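Local coordinates for protein beta-gamma-crystallin (PDB 4IAU) that is of unknown function but binds calcium and is built from the Greek-key strand motifs of the beta/gamma-crystallin family, at residues I40-Q44 against A45-D49. Numbering follows the deposited sequence.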
ATOM      1  N   ILE A  40      -6.196   0.853  -0.026  1.00  4.81           N
ATOM      2  CA  ILE A  40      -6.041  -0.452  -0.644  1.00  4.69           C
ATOM      3  C   ILE A  40      -6.936  -1.410   0.115  1.00  4.62           C
ATOM      4  O   ILE A  40      -6.982  -1.415   1.355  1.00  5.27           O
ATOM      5  CB  ILE A  40      -4.579  -0.969  -0.645  1.00  5.31           C
ATOM      6  CG1 ILE A  40      -3.613   0.126  -1.040  1.00  6.73           C
ATOM      7  CG2 ILE A  40      -4.469  -2.176  -1.574  1.00  5.51           C
ATOM      8  CD1 ILE A  40      -2.168  -0.184  -0.932  1.00  8.71           C
ATOM      9  N   PHE A  41      -7.663  -2.224  -0.642  1.00  4.73           N
ATOM     10  CA  PHE A  41      -8.614  -3.217  -0.168  1.00  4.89           C
ATOM     11  C   PHE A  41      -8.116  -4.596  -0.540  1.00  4.77           C
ATOM     12  O   PHE A  41      -7.576  -4.780  -1.640  1.00  5.39           O
ATOM     13  CB  PHE A  41     -10.017  -2.976  -0.729  0.61  5.67           C
ATOM     14  CG  PHE A  41     -10.505  -1.558  -0.429  0.61  5.45           C
ATOM     15  CD1 PHE A  41     -10.087  -0.520  -1.271  0.61  5.70           C
ATOM     16  CD2 PHE A  41     -11.314  -1.302   0.675  0.61  6.23           C
ATOM     17  CE1 PHE A  41     -10.457   0.769  -0.909  0.61  7.01           C
ATOM     18  CE2 PHE A  41     -11.636  -0.008   1.021  0.61  7.75           C
ATOM     19  CZ  PHE A  41     -11.180   1.009   0.224  0.61  8.10           C
ATOM     20  N   TYR A  42      -8.335  -5.577   0.359  1.00  4.76           N
ATOM     21  CA  TYR A  42      -7.777  -6.894   0.188  1.00  4.74           C
ATOM     22  C   TYR A  42      -8.842  -7.953   0.447  1.00  4.88           C
ATOM     23  O   TYR A  42      -9.660  -7.822   1.355  1.00  5.52           O
ATOM     24  CB  TYR A  42      -6.629  -7.122   1.176  1.00  5.13           C
ATOM     25  CG  TYR A  42      -5.542  -6.074   1.101  1.00  4.95           C
ATOM     26  CD1 TYR A  42      -5.644  -4.890   1.804  1.00  5.13           C
ATOM     27  CD2 TYR A  42      -4.410  -6.255   0.314  1.00  5.29           C
ATOM     28  CE1 TYR A  42      -4.675  -3.915   1.730  1.00  5.38           C
ATOM     29  CE2 TYR A  42      -3.396  -5.301   0.244  1.00  5.29           C
ATOM     30  CZ  TYR A  42      -3.523  -4.121   0.979  1.00  4.98           C
ATOM     31  OH  TYR A  42      -2.567  -3.151   0.986  1.00  5.48           O
ATOM     32  N   GLN A  43      -8.735  -9.051  -0.307  1.00  5.40           N
ATOM     33  CA  GLN A  43      -9.680 -10.154  -0.166  1.00  5.64           C
ATOM     34  C   GLN A  43      -9.520 -10.922   1.131  1.00  5.84           C
ATOM     35  O   GLN A  43     -10.500 -11.501   1.635  1.00  6.24           O
ATOM     36  CB  GLN A  43      -9.495 -11.071  -1.398  1.00  6.92           C
ATOM     37  CG  GLN A  43     -10.415 -12.251  -1.425  1.00  9.32           C
ATOM     38  CD  GLN A  43     -10.312 -13.002  -2.716  1.00  9.46           C
ATOM     39  OE1 GLN A  43      -9.215 -13.113  -3.305  1.00 10.15           O
ATOM     40  NE2 GLN A  43     -11.421 -13.523  -3.177  1.00 12.53           N
ATOM     41  N   GLN A  44      -8.297 -10.996   1.670  1.00  5.62           N
ATOM     42  CA  GLN A  44      -8.014 -11.677   2.907  1.00  5.56           C
ATOM     43  C   GLN A  44      -7.734 -10.684   4.015  1.00  5.50           C
ATOM     44  O   GLN A  44      -7.290  -9.554   3.784  1.00  6.36           O
ATOM     45  CB  GLN A  44      -6.788 -12.601   2.779  1.00  5.53           C
ATOM     46  CG  GLN A  44      -6.854 -13.588   1.644  1.00  6.16           C
ATOM     47  CD  GLN A  44      -5.567 -14.366   1.497  1.00  5.95           C
ATOM     48  OE1 GLN A  44      -4.473 -13.798   1.535  1.00  6.46           O
ATOM     49  NE2 GLN A  44      -5.702 -15.680   1.331  1.00  6.83           N
ATOM     50  N   ALA A  45      -7.928 -11.146   5.257  1.00  6.06           N
ATOM     51  CA  ALA A  45      -7.514 -10.378   6.449  1.00  6.23           C
ATOM     52  C   ALA A  45      -6.020 -10.145   6.424  1.00  5.90           C
ATOM     53  O   ALA A  45      -5.253 -10.810   5.734  1.00  6.68           O
ATOM     54  CB  ALA A  45      -7.927 -11.124   7.702  1.00  8.11           C
ATOM     55  N   ASN A  46      -5.603  -9.151   7.216  1.00  5.94           N
ATOM     56  CA  ASN A  46      -4.184  -8.905   7.358  1.00  6.19           C
ATOM     57  C   ASN A  46      -3.524  -8.631   6.017  1.00  5.84           C
ATOM     58  O   ASN A  46      -2.355  -8.972   5.798  1.00  6.90           O
ATOM     59  CB  ASN A  46      -3.465 -10.019   8.152  1.00  7.82           C
ATOM     60  CG  ASN A  46      -4.191 -10.239   9.460  1.00  9.30           C
ATOM     61  OD1 ASN A  46      -4.507  -9.312  10.211  1.00 10.99           O
ATOM     62  ND2 ASN A  46      -4.527 -11.489   9.714  1.00 11.55           N
ATOM     63  N   TYR A  47      -4.246  -7.971   5.131  1.00  5.19           N
ATOM     64  CA  TYR A  47      -3.661  -7.402   3.921  1.00  5.29           C
ATOM     65  C   TYR A  47      -3.066  -8.489   3.060  1.00  5.03           C
ATOM     66  O   TYR A  47      -1.966  -8.381   2.510  1.00  5.54           O
ATOM     67  CB  TYR A  47      -2.679  -6.278   4.218  1.00  5.91           C
ATOM     68  CG  TYR A  47      -3.170  -5.370   5.343  1.00  5.74           C
ATOM     69  CD1 TYR A  47      -4.391  -4.732   5.270  1.00  5.48           C
ATOM     70  CD2 TYR A  47      -2.416  -5.228   6.519  1.00  6.17           C
ATOM     71  CE1 TYR A  47      -4.867  -3.947   6.297  1.00  5.97           C
ATOM     72  CE2 TYR A  47      -2.886  -4.432   7.556  1.00  7.07           C
ATOM     73  CZ  TYR A  47      -4.126  -3.784   7.442  1.00  6.67           C
ATOM     74  OH  TYR A  47      -4.655  -2.968   8.418  1.00  7.89           O
ATOM     75  N   ASN A  48      -3.829  -9.573   2.842  1.00  5.45           N
ATOM     76  CA  ASN A  48      -3.415 -10.652   1.948  1.00  5.36           C
ATOM     77  C   ASN A  48      -2.139 -11.324   2.401  1.00  5.66           C
ATOM     78  O   ASN A  48      -1.363 -11.857   1.611  1.00  6.24           O
ATOM     79  CB  ASN A  48      -3.351 -10.240   0.486  1.00  5.50           C
ATOM     80  CG  ASN A  48      -4.716 -10.070  -0.120  1.00  5.15           C
ATOM     81  OD1 ASN A  48      -5.741 -10.472   0.438  1.00  5.74           O
ATOM     82  ND2 ASN A  48      -4.753  -9.506  -1.346  1.00  5.66           N
ATOM     83  N   ASP A  49      -1.950 -11.404   3.741  1.00  6.31           N
ATOM     84  CA  ASP A  49      -0.725 -12.067   4.201  1.00  6.44           C
ATOM     85  C   ASP A  49      -0.674 -13.543   3.833  1.00  6.52           C
ATOM     86  O   ASP A  49       0.372 -14.036   3.421  1.00  6.89           O
ATOM     87  CB  ASP A  49      -0.579 -11.882   5.729  1.00  7.53           C
ATOM     88  CG  ASP A  49       0.805 -12.237   6.213  1.00  8.38           C
ATOM     89  OD1 ASP A  49       1.806 -11.743   5.607  1.00  9.37           O
ATOM     90  OD2 ASP A  49       0.897 -13.006   7.180  1.00 11.15           O
TER
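Tyr42 and Tyr47 form the aromatic pair of a beta/gamma-crystallin folded hairpin, where a strand ends and the chain bends back over its last residue. The return is made by Asn46, Tyr47 and Asn48, all at positive phi in a left-handed helical conformation. This lays Tyr47 CA over one face of the Tyr42 ring, 3.8 Å from its centroid and 17° off the normal, a CH-pi contact. The Tyr47 ring turns its edge to the face of Tyr42 in an offset edge-to-face stack, planes 64° apart, with Tyr47 CD1 3.6 Å from Tyr42 CE1. Each hydroxyl is bound farther off: Tyr42 OH to Phe94 O and Arg77 NE, Tyr47 OH to Glu21 OE1. With an alanine in place of Tyr42, Tyr47 would probably lose the face under its CA and ring edge, and Phe94 O and Arg77 NE their shared hydroxyl.

Asn48 closes the turn. Its CG stands anti to the carbonyl carbon (chi1 -73°), which sends the amide back toward the strand end; there Asn48 OD1 accepts from Gln44 N at 2.9 Å, the donor nearly in line with the C=O bond. Asn48 ND2 sits at the edge of the Tyr42 ring, 3.7 Å from Tyr42 CD2, and is bound to Leu56 O, so both ends of the buried amide are satisfied and its rotation fixed. Gln44 crosses this side chain, its OE1 bound to Ser51 OG. Such an aromatic pair five residues apart is characteristic of the folded hairpin of beta/gamma-crystallin Greek keys, here with Asp49 where the family usually has glycine.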